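Alkylpurine DNA glycosylase AlkC (Pseudomonas fluorescens, PDB 5VHV) recognises alkylated purine bases in DNA and probably cuts their glycosidic bond without flipping the nucleotide, which starts base excision repair. Local coordinates at residues 39-42 and 43-46; 73-76 and 77-81; 210-214 and 215-219; 279-282 and 283-287. All coordinates share one frame; numbering follows the deposited sequence.

Interaction 1. Residues 39-42 and 43-46; sequences AGLA and ELSV. With nucleotides of chain D.
G40 enters this tight turn with a positive phi of 72°, a state easily reached without a side chain, and at once turns its carbonyl to the backbone N-H of E43. The E43 N to G40 O bond spans 2.9 Å but is bent, to 138° at the hydrogen. One residue on, L44 N meets L41 O at the same length and much straighter, so two successive bonds, each to the third residue along, wind a single turn of 3-10 helix. L44 lies back over that turn: with CG anti to its carbonyl carbon (chi1 -60°), CG comes 3.5 Å from G40 O, and CD1 approaches L41 CD1 at 4.4 Å. L41 in turn leans on V11 and L14 of helix 11-24. Shortening L44 to an alanine would probably take from the L41 methyl its neighbour within the turn and uncover the G40 carbonyl on that side. A water donates to A42 O at 2.6 Å and more weakly to L44 O, whose second partner is R49 NE. Beyond the turn, S45 OG donates to OP1 of nucleotide DG8 of chain D at 2.7 Å, while V46 CG1 rests 3.4 Å from O3' of DT7 of the same chain. S45 is also the N-cap of helix 46-60: its hydroxyl caps a backbone N of the first turn, and Q48 OE1 takes up S45 N, a pattern consistent with a capping box. Here the principle is plain: a capped helix N-terminus set against the DNA backbone, the helix end probably favouring the phosphate's negative charge.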
loop_
_atom_site.group_PDB
_atom_site.type_symbol
_atom_site.label_atom_id
_atom_site.label_comp_id
_atom_site.label_asym_id
_atom_site.label_seq_id
_atom_site.Cartn_x
_atom_site.Cartn_y
_atom_site.Cartn_z
ATOM N N ALA A 39 -27.920 -14.553 0.223
ATOM C CA ALA A 39 -28.988 -13.626 -0.140
ATOM C C ALA A 39 -28.389 -12.365 -0.756
ATOM O O ALA A 39 -27.683 -11.605 -0.084
ATOM C CB ALA A 39 -29.836 -13.300 1.088
ATOM N N GLY A 40 -28.670 -12.135 -2.039
ATOM C CA GLY A 40 -28.110 -10.977 -2.720
ATOM C C GLY A 40 -26.626 -11.058 -3.016
ATOM O O GLY A 40 -25.991 -10.027 -3.235
ATOM N N LEU A 41 -26.054 -12.261 -3.029
ATOM C CA LEU A 41 -24.603 -12.414 -3.172
ATOM C C LEU A 41 -24.068 -11.681 -4.401
ATOM O O LEU A 41 -23.014 -11.038 -4.341
ATOM C CB LEU A 41 -24.262 -13.905 -3.252
ATOM C CG LEU A 41 -22.790 -14.302 -3.388
ATOM C CD1 LEU A 41 -22.012 -13.903 -2.175
ATOM C CD2 LEU A 41 -22.658 -15.782 -3.639
ATOM N N ALA A 42 -24.771 -11.784 -5.529
ATOM C CA ALA A 42 -24.303 -11.150 -6.761
ATOM C C ALA A 42 -24.175 -9.636 -6.620
ATOM O O ALA A 42 -23.373 -9.014 -7.331
ATOM C CB ALA A 42 -25.259 -11.499 -7.910
ATOM N N GLU A 43 -24.945 -9.027 -5.721
ATOM C CA GLU A 43 -24.873 -7.593 -5.458
ATOM C C GLU A 43 -23.740 -7.217 -4.509
ATOM O O GLU A 43 -23.511 -6.022 -4.287
ATOM C CB GLU A 43 -26.201 -7.097 -4.862
ATOM C CG GLU A 43 -27.393 -7.280 -5.785
ATOM C CD GLU A 43 -28.727 -7.298 -5.054
ATOM O OE1 GLU A 43 -28.983 -6.426 -4.188
ATOM O OE2 GLU A 43 -29.523 -8.204 -5.358
ATOM N N LEU A 44 -23.040 -8.188 -3.934
ATOM C CA LEU A 44 -22.038 -7.889 -2.922
ATOM C C LEU A 44 -20.657 -7.775 -3.546
ATOM O O LEU A 44 -20.250 -8.625 -4.349
ATOM C CB LEU A 44 -22.016 -8.964 -1.834
ATOM C CG LEU A 44 -23.338 -9.132 -1.071
ATOM C CD1 LEU A 44 -23.176 -10.209 -0.015
ATOM C CD2 LEU A 44 -23.790 -7.830 -0.428
ATOM N N SER A 45 -19.934 -6.738 -3.151
ATOM C CA SER A 45 -18.525 -6.602 -3.483
ATOM C C SER A 45 -17.702 -7.575 -2.643
ATOM O O SER A 45 -18.210 -8.241 -1.730
ATOM C CB SER A 45 -18.071 -5.173 -3.232
ATOM O OG SER A 45 -17.948 -4.954 -1.826
ATOM N N VAL A 46 -16.407 -7.659 -2.942
ATOM C CA VAL A 46 -15.586 -8.645 -2.243
ATOM C C VAL A 46 -15.558 -8.376 -0.734
ATOM O O VAL A 46 -15.677 -9.306 0.076
ATOM C CB VAL A 46 -14.173 -8.714 -2.850
ATOM C CG1 VAL A 46 -13.374 -7.444 -2.579
ATOM C CG2 VAL A 46 -13.444 -9.916 -2.281
ATOM P P DG D 8 -14.879 -3.410 -2.659
ATOM O OP1 DG D 8 -15.328 -4.318 -1.586
ATOM O OP2 DG D 8 -15.814 -2.882 -3.680
ATOM O "O5'" DG D 8 -14.175 -2.121 -2.039
ATOM C "C5'" DG D 8 -13.154 -2.295 -1.096
ATOM C "C4'" DG D 8 -12.491 -0.977 -0.811
ATOM O "O4'" DG D 8 -11.801 -0.524 -1.994
ATOM C "C3'" DG D 8 -13.468 0.155 -0.433
ATOM O "O3'" DG D 8 -13.179 0.579 0.853
ATOM C "C2'" DG D 8 -13.223 1.229 -1.498
ATOM C "C1'" DG D 8 -11.837 0.880 -1.990
ATOM N N9 DG D 8 -11.506 1.378 -3.315
ATOM C C8 DG D 8 -12.176 1.147 -4.508
ATOM N N7 DG D 8 -11.618 1.735 -5.534
ATOM C C5 DG D 8 -10.516 2.411 -4.974
ATOM C C6 DG D 8 -9.541 3.226 -5.590
ATOM O O6 DG D 8 -9.447 3.547 -6.784
ATOM N N1 DG D 8 -8.616 3.711 -4.660
ATOM C C2 DG D 8 -8.634 3.429 -3.316
ATOM N N2 DG D 8 -7.664 3.961 -2.589
ATOM N N3 DG D 8 -9.548 2.663 -2.727
ATOM C C4 DG D 8 -10.445 2.190 -3.620
ATOM P P DT D 7 -13.583 -6.696 -8.174
ATOM O OP1 DT D 7 -14.214 -7.854 -7.535
ATOM O OP2 DT D 7 -14.350 -5.967 -9.233
ATOM O "O5'" DT D 7 -13.077 -5.615 -7.168
ATOM C "C5'" DT D 7 -12.420 -6.033 -6.008
ATOM C "C4'" DT D 7 -12.136 -4.857 -5.111
ATOM O "O4'" DT D 7 -11.169 -3.990 -5.749
ATOM C "C3'" DT D 7 -13.343 -3.970 -4.769
ATOM O "O3'" DT D 7 -13.673 -4.178 -3.384
ATOM C "C2'" DT D 7 -12.859 -2.529 -5.090
ATOM C "C1'" DT D 7 -11.349 -2.689 -5.257
ATOM N N1 DT D 7 -10.726 -1.761 -6.200
ATOM C C2 DT D 7 -9.671 -0.977 -5.783
ATOM O O2 DT D 7 -9.218 -0.998 -4.642
ATOM N N3 DT D 7 -9.118 -0.190 -6.761
ATOM C C4 DT D 7 -9.526 -0.086 -8.068
ATOM O O4 DT D 7 -8.985 0.677 -8.861
ATOM C C5 DT D 7 -10.635 -0.936 -8.443
ATOM C C7 DT D 7 -11.160 -0.912 -9.846
ATOM C C6 DT D 7 -11.177 -1.727 -7.501
HETATM O O HOH W 1 -21.254 -7.567 -7.126
#

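Interaction 2. Residues 73-76 and 77-81; sequences YALA and PRLNS
Near the end of helix 65-75 the backbone carries on from L75 to L79 through short-range bonds, its carbonyls meeting N-H groups three or, weakly, four residues ahead. R78 N reaches L75 O at 2.9 Å, with 141° at the hydrogen, whereas L79 N gives a weak bond to A76 O and another weak one to L75 O. P77 has no N-H to offer the carbonyl of Y73, which instead accepts from Y109 OH; the proline lays its CD 3.4 Å from Y73 O. The step into the proline is tight, A76 CB lying 3.3 Å from P77 CD. R78 starts back along the helix, bringing CG to 3.5 Å from A74 O, then bends at chi3 (66°), and its NE forms a salt bridge with E20. On another side of the turn, L75 and L79 pack at an angle to one another. L79 keeps CG anti to its carbonyl carbon (chi1 -61°), which places CG 3.6 Å from L75 O and lets CD2 touch L75 CG at 4.0 Å. With an asparagine in place of L79, the amide would probably sit among apolar neighbours, and L75 would be likely to lose the methyl lying against it. The pair belongs to the junction of three helices: L75 bears on E20 and M21 of helix 11-24, both leucines meet F87 of helix 87-95, and L79 also touches L88. A76 and P77 turn to Y109 of helix 100-110, where Y73 stacks its ring on Y109 and sets it edge-to-face with F110.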
loop_
_atom_site.group_PDB
_atom_site.type_symbol
_atom_site.label_atom_id
_atom_site.label_comp_id
_atom_site.label_asym_id
_atom_site.label_seq_id
_atom_site.Cartn_x
_atom_site.Cartn_y
_atom_site.Cartn_z
ATOM N N TYR A 73 -10.909 -20.676 15.983
ATOM C CA TYR A 73 -9.507 -21.069 16.077
ATOM C C TYR A 73 -9.261 -22.378 15.337
ATOM O O TYR A 73 -8.248 -22.523 14.640
ATOM C CB TYR A 73 -9.077 -21.222 17.534
ATOM C CG TYR A 73 -8.521 -19.990 18.225
ATOM C CD1 TYR A 73 -9.233 -18.794 18.261
ATOM C CD2 TYR A 73 -7.278 -20.035 18.866
ATOM C CE1 TYR A 73 -8.728 -17.677 18.923
ATOM C CE2 TYR A 73 -6.761 -18.932 19.534
ATOM C CZ TYR A 73 -7.486 -17.751 19.559
ATOM O OH TYR A 73 -6.975 -16.652 20.228
ATOM N N ALA A 74 -10.160 -23.360 15.497
ATOM C CA ALA A 74 -9.981 -24.633 14.806
ATOM C C ALA A 74 -10.256 -24.506 13.318
ATOM O O ALA A 74 -9.648 -25.225 12.513
ATOM C CB ALA A 74 -10.882 -25.705 15.405
ATOM N N LEU A 75 -11.144 -23.583 12.935
ATOM C CA LEU A 75 -11.476 -23.409 11.529
ATOM C C LEU A 75 -10.302 -22.815 10.749
ATOM O O LEU A 75 -10.093 -23.168 9.582
ATOM C CB LEU A 75 -12.708 -22.512 11.398
ATOM C CG LEU A 75 -13.232 -22.324 9.974
ATOM C CD1 LEU A 75 -13.818 -23.600 9.428
ATOM C CD2 LEU A 75 -14.237 -21.159 9.918
ATOM N N ALA A 76 -9.516 -21.946 11.377
ATOM C CA ALA A 76 -8.528 -21.170 10.627
ATOM C C ALA A 76 -7.593 -22.027 9.784
ATOM O O ALA A 76 -7.479 -21.760 8.578
ATOM C CB ALA A 76 -7.753 -20.270 11.595
ATOM N N PRO A 77 -6.942 -23.072 10.311
ATOM C CA PRO A 77 -6.032 -23.876 9.463
ATOM C C PRO A 77 -6.730 -24.730 8.409
ATOM O O PRO A 77 -6.053 -25.245 7.514
ATOM C CB PRO A 77 -5.290 -24.755 10.480
ATOM C CG PRO A 77 -6.216 -24.834 11.661
ATOM C CD PRO A 77 -6.880 -23.479 11.727
ATOM N N ARG A 78 -8.049 -24.899 8.477
ATOM C CA ARG A 78 -8.790 -25.681 7.497
ATOM C C ARG A 78 -9.183 -24.884 6.260
ATOM O O ARG A 78 -9.600 -25.493 5.264
ATOM C CB ARG A 78 -10.059 -26.258 8.137
ATOM C CG ARG A 78 -9.806 -26.961 9.465
ATOM C CD ARG A 78 -11.074 -27.604 10.012
ATOM N NE ARG A 78 -11.515 -28.686 9.151
ATOM C CZ ARG A 78 -11.322 -29.979 9.389
ATOM N NH1 ARG A 78 -10.714 -30.394 10.492
ATOM N NH2 ARG A 78 -11.745 -30.869 8.510
ATOM N N LEU A 79 -9.071 -23.555 6.304
ATOM C CA LEU A 79 -9.459 -22.714 5.176
ATOM C C LEU A 79 -8.382 -22.734 4.099
ATOM O O LEU A 79 -7.187 -22.725 4.399
ATOM C CB LEU A 79 -9.708 -21.280 5.633
ATOM C CG LEU A 79 -10.834 -21.116 6.667
ATOM C CD1 LEU A 79 -11.001 -19.655 7.046
ATOM C CD2 LEU A 79 -12.137 -21.655 6.136
ATOM N N ASN A 80 -8.826 -22.767 2.840
ATOM C CA ASN A 80 -7.935 -22.907 1.690
ATOM C C ASN A 80 -7.498 -21.581 1.074
ATOM O O ASN A 80 -6.915 -21.594 -0.014
ATOM C CB ASN A 80 -8.590 -23.783 0.615
ATOM C CG ASN A 80 -9.895 -23.212 0.063
ATOM O OD1 ASN A 80 -10.167 -22.008 0.138
ATOM N ND2 ASN A 80 -10.714 -24.096 -0.507
ATOM N N SER A 81 -7.731 -20.453 1.747
ATOM C CA SER A 81 -7.391 -19.132 1.216
ATOM C C SER A 81 -7.077 -18.152 2.337
ATOM O O SER A 81 -7.868 -17.997 3.271
ATOM C CB SER A 81 -8.541 -18.584 0.370
ATOM O OG SER A 81 -8.368 -17.187 0.157
#

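Interaction 3. Residues 210-214 and 215-219; sequences SLIEG and WNLEN
The indole of W215 folds back across the last turn of helix 205-213, presenting one face to I212. I212 CG1 stands 4.0 Å from the centroid of the six-membered ring and only 10° off its normal, a CH-pi contact, while CG2 lies against CE3. L211 meets the indole along its NE1 side, CG 3.9 Å from NE1 and CD2 near CZ2. W215 CG is anti to its own carbonyl carbon (chi1 -79°), a setting that swings the ring over the helix end, with CD1 3.4 Å from L211 O. This is the link between consecutive helices of an all-helical array, as in the HEAT-like relatives of the DNA alkylation repair family: W215 N closes on I212 O at 3.0 Å, and a water donates to both I212 O and W215 O. G214 suits this bend, since a CB there would crowd L211 O. Further along, N216 OD1 accepts from E218 N at 3.0 Å, forming an Asx turn within a type I turn that leads to N219, the N-cap of helix 220-229. L217 reaches back with CD2 to I212 CG2, and both side chains touch A226 of that helix and L244.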
loop_
_atom_site.group_PDB
_atom_site.type_symbol
_atom_site.label_atom_id
_atom_site.label_comp_id
_atom_site.label_asym_id
_atom_site.label_seq_id
_atom_site.Cartn_x
_atom_site.Cartn_y
_atom_site.Cartn_z
ATOM N N SER A 210 12.948 14.689 9.097
ATOM C CA SER A 210 13.765 14.811 10.293
ATOM C C SER A 210 14.060 13.443 10.898
ATOM O O SER A 210 15.193 13.173 11.323
ATOM C CB SER A 210 13.072 15.719 11.307
ATOM O OG SER A 210 13.063 17.060 10.850
ATOM N N LEU A 211 13.046 12.573 10.962
ATOM C CA LEU A 211 13.240 11.232 11.501
ATOM C C LEU A 211 14.337 10.497 10.749
ATOM O O LEU A 211 15.293 9.995 11.350
ATOM C CB LEU A 211 11.932 10.440 11.419
ATOM C CG LEU A 211 11.935 9.045 12.057
ATOM C CD1 LEU A 211 11.910 9.159 13.589
ATOM C CD2 LEU A 211 10.764 8.191 11.554
ATOM N N ILE A 212 14.218 10.429 9.420
ATOM C CA ILE A 212 15.154 9.628 8.648
ATOM C C ILE A 212 16.530 10.291 8.602
ATOM O O ILE A 212 17.561 9.610 8.494
ATOM C CB ILE A 212 14.548 9.350 7.258
ATOM C CG1 ILE A 212 13.259 8.541 7.407
ATOM C CG2 ILE A 212 15.527 8.594 6.390
ATOM C CD1 ILE A 212 12.538 8.272 6.072
ATOM N N GLU A 213 16.592 11.610 8.762
ATOM C CA GLU A 213 17.890 12.251 8.899
ATOM C C GLU A 213 18.621 11.809 10.170
ATOM O O GLU A 213 19.830 12.029 10.281
ATOM C CB GLU A 213 17.713 13.774 8.861
ATOM C CG GLU A 213 17.430 14.272 7.438
ATOM C CD GLU A 213 16.950 15.703 7.368
ATOM O OE1 GLU A 213 16.774 16.342 8.427
ATOM O OE2 GLU A 213 16.737 16.181 6.232
ATOM N N GLY A 214 17.922 11.195 11.123
ATOM C CA GLY A 214 18.549 10.641 12.306
ATOM C C GLY A 214 18.898 9.172 12.196
ATOM O O GLY A 214 19.470 8.596 13.127
ATOM N N TRP A 215 18.591 8.551 11.065
ATOM C CA TRP A 215 18.779 7.122 10.877
ATOM C C TRP A 215 20.174 6.819 10.354
ATOM O O TRP A 215 20.839 7.659 9.742
ATOM C CB TRP A 215 17.755 6.573 9.886
ATOM C CG TRP A 215 16.422 6.342 10.423
ATOM C CD1 TRP A 215 15.950 6.653 11.668
ATOM C CD2 TRP A 215 15.347 5.733 9.718
ATOM N NE1 TRP A 215 14.632 6.259 11.778
ATOM C CE2 TRP A 215 14.241 5.695 10.589
ATOM C CE3 TRP A 215 15.218 5.198 8.431
ATOM C CZ2 TRP A 215 13.019 5.147 10.212
ATOM C CZ3 TRP A 215 14.002 4.666 8.051
ATOM C CH2 TRP A 215 12.915 4.644 8.940
ATOM N N ASN A 216 20.608 5.588 10.592
ATOM C CA ASN A 216 21.871 5.099 10.053
ATOM C C ASN A 216 21.579 4.373 8.749
ATOM O O ASN A 216 21.130 3.218 8.748
ATOM C CB ASN A 216 22.569 4.180 11.040
ATOM C CG ASN A 216 23.714 3.432 10.399
ATOM O OD1 ASN A 216 24.349 3.935 9.480
ATOM N ND2 ASN A 216 23.962 2.213 10.859
ATOM N N LEU A 217 21.834 5.044 7.633
ATOM C CA LEU A 217 21.503 4.465 6.345
ATOM C C LEU A 217 22.608 3.565 5.810
ATOM O O LEU A 217 22.488 3.064 4.688
ATOM C CB LEU A 217 21.167 5.571 5.346
ATOM C CG LEU A 217 19.999 6.477 5.753
ATOM C CD1 LEU A 217 19.622 7.404 4.605
ATOM C CD2 LEU A 217 18.768 5.700 6.242
ATOM N N GLU A 218 23.669 3.332 6.590
ATOM C CA GLU A 218 24.636 2.300 6.237
ATOM C C GLU A 218 24.078 0.905 6.485
ATOM O O GLU A 218 24.591 -0.066 5.925
ATOM C CB GLU A 218 25.937 2.502 7.021
ATOM C CG GLU A 218 26.559 3.875 6.823
ATOM C CD GLU A 218 27.067 4.085 5.410
ATOM O OE1 GLU A 218 27.408 3.082 4.747
ATOM O OE2 GLU A 218 27.122 5.250 4.962
ATOM N N ASN A 219 23.037 0.787 7.300
ATOM C CA ASN A 219 22.316 -0.471 7.426
ATOM C C ASN A 219 21.431 -0.661 6.200
ATOM O O ASN A 219 20.516 0.137 5.989
ATOM C CB ASN A 219 21.461 -0.472 8.690
ATOM C CG ASN A 219 20.770 -1.803 8.928
ATOM O OD1 ASN A 219 20.106 -2.339 8.041
ATOM N ND2 ASN A 219 20.935 -2.348 10.127
HETATM O O HOH W 2 20.250 9.595 7.786
#

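Interaction 4. Residues 279-282 and 283-287; sequences STAP and APQKL
Between S279, at the end of strand 270-279, and Q285, where strand 285-294 starts, the backbone makes a wide bend whose two limbs are joined chiefly through side chains and a water. S279 opens it with an ST turn: A281 N donates to S279 OG at 3.0 Å and is nearly straight, 167° at the hydrogen. The serine hydroxyl can reach forward because OG stands anti to the backbone N (chi1 165°). Q285 approaches from the other limb, its CG between the backbone N and the carbonyl carbon (chi1 65°) and its chain extended from there. Its amide nitrogen NE2 comes to 3.5 Å from A281 CB, so the methyl and the amide end meet inside the bend. One water ties the limbs together, accepting a hydrogen bond from Q285 NE2 at 3.0 Å, lying 2.8 Å from S279 OG and donating to A283 O, one of several acceptors it might serve. The other end of the same amide is held too, since Q285 OE1 accepts from E252 N, which limits the turning of the group. Q285 and L287 pair through their backbones with L314 and F312 of strand 305-314, whereas S279 pairs with A318. Strands 270-279 and 285-294 are not neighbours, so the link is no hairpin but a passage between separate strand groups, consistent with the crossover of an immunoglobulin-like sandwich.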
loop_
_atom_site.group_PDB
_atom_site.type_symbol
_atom_site.label_atom_id
_atom_site.label_comp_id
_atom_site.label_asym_id
_atom_site.label_seq_id
_atom_site.Cartn_x
_atom_site.Cartn_y
_atom_site.Cartn_z
ATOM N N SER A 279 27.380 13.958 -18.694
ATOM C CA SER A 279 28.021 14.527 -17.524
ATOM C C SER A 279 28.992 15.625 -17.934
ATOM O O SER A 279 29.744 15.498 -18.908
ATOM C CB SER A 279 28.774 13.466 -16.737
ATOM O OG SER A 279 29.663 14.077 -15.811
ATOM N N THR A 280 28.978 16.708 -17.170
ATOM C CA THR A 280 29.972 17.766 -17.300
ATOM C C THR A 280 30.849 17.851 -16.060
ATOM O O THR A 280 31.549 18.848 -15.866
ATOM C CB THR A 280 29.286 19.107 -17.552
ATOM O OG1 THR A 280 28.497 19.446 -16.411
ATOM C CG2 THR A 280 28.374 19.030 -18.769
ATOM N N ALA A 281 30.836 16.805 -15.218
ATOM C CA ALA A 281 31.514 16.812 -13.931
ATOM C C ALA A 281 32.797 15.993 -13.973
ATOM O O ALA A 281 32.906 15.037 -14.752
ATOM C CB ALA A 281 30.598 16.237 -12.845
ATOM N N PRO A 282 33.766 16.326 -13.111
ATOM C CA PRO A 282 35.029 15.580 -13.068
ATOM C C PRO A 282 34.972 14.278 -12.286
ATOM O O PRO A 282 35.975 13.557 -12.251
ATOM C CB PRO A 282 35.986 16.578 -12.397
ATOM C CG PRO A 282 35.118 17.378 -11.505
ATOM C CD PRO A 282 33.776 17.480 -12.194
ATOM N N ALA A 283 33.848 13.953 -11.663
ATOM C CA ALA A 283 33.700 12.731 -10.890
ATOM C C ALA A 283 32.307 12.170 -11.115
ATOM O O ALA A 283 31.417 12.876 -11.603
ATOM C CB ALA A 283 33.925 12.986 -9.393
ATOM N N PRO A 284 32.089 10.900 -10.782
ATOM C CA PRO A 284 30.750 10.321 -10.936
ATOM C C PRO A 284 29.738 11.064 -10.080
ATOM O O PRO A 284 30.079 11.697 -9.079
ATOM C CB PRO A 284 30.925 8.877 -10.460
ATOM C CG PRO A 284 32.374 8.616 -10.517
ATOM C CD PRO A 284 33.050 9.919 -10.253
ATOM N N GLN A 285 28.475 10.987 -10.487
ATOM C CA GLN A 285 27.417 11.627 -9.720
ATOM C C GLN A 285 26.177 10.755 -9.727
ATOM O O GLN A 285 25.819 10.157 -10.747
ATOM C CB GLN A 285 27.101 13.042 -10.249
ATOM C CG GLN A 285 26.529 13.111 -11.635
ATOM C CD GLN A 285 26.574 14.532 -12.208
ATOM O OE1 GLN A 285 25.880 15.437 -11.725
ATOM N NE2 GLN A 285 27.406 14.735 -13.234
ATOM N N LYS A 286 25.542 10.672 -8.568
ATOM C CA LYS A 286 24.304 9.927 -8.418
ATOM C C LYS A 286 23.136 10.766 -8.929
ATOM O O LYS A 286 22.992 11.937 -8.561
ATOM C CB LYS A 286 24.088 9.543 -6.955
ATOM C CG LYS A 286 25.031 8.447 -6.452
ATOM C CD LYS A 286 24.748 8.078 -4.993
ATOM C CE LYS A 286 25.792 7.107 -4.450
ATOM N NZ LYS A 286 27.186 7.624 -4.591
ATOM N N LEU A 287 22.324 10.174 -9.797
ATOM C CA LEU A 287 21.192 10.862 -10.398
ATOM C C LEU A 287 19.900 10.112 -10.119
ATOM O O LEU A 287 19.852 8.880 -10.171
ATOM C CB LEU A 287 21.353 10.998 -11.916
ATOM C CG LEU A 287 22.584 11.758 -12.425
ATOM C CD1 LEU A 287 22.596 11.842 -13.942
ATOM C CD2 LEU A 287 22.615 13.141 -11.831
HETATM O O HOH W 3 29.394 12.520 -13.536
#

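All four contacts join chain neighbours where a helix or strand begins or ends, but the chemistry follows their place. Interactions 1, 3 and 4 lie at the surface, interaction 2 partly buried. Interactions 1 and 2, with centres about 23 Å apart, both border helix 11-24; interaction 1 alone adds nucleotide contacts. Interactions 2 and 3 each follow a helix C-terminus, one shaped by a proline and paired leucines, the other by a tryptophan face. Interaction 4, in the strand-rich part, relies on a polar, water-bridged bend instead. It lies about 25 Å from interaction 3, centre to centre, and across the chain's centre from interactions 1 and 2.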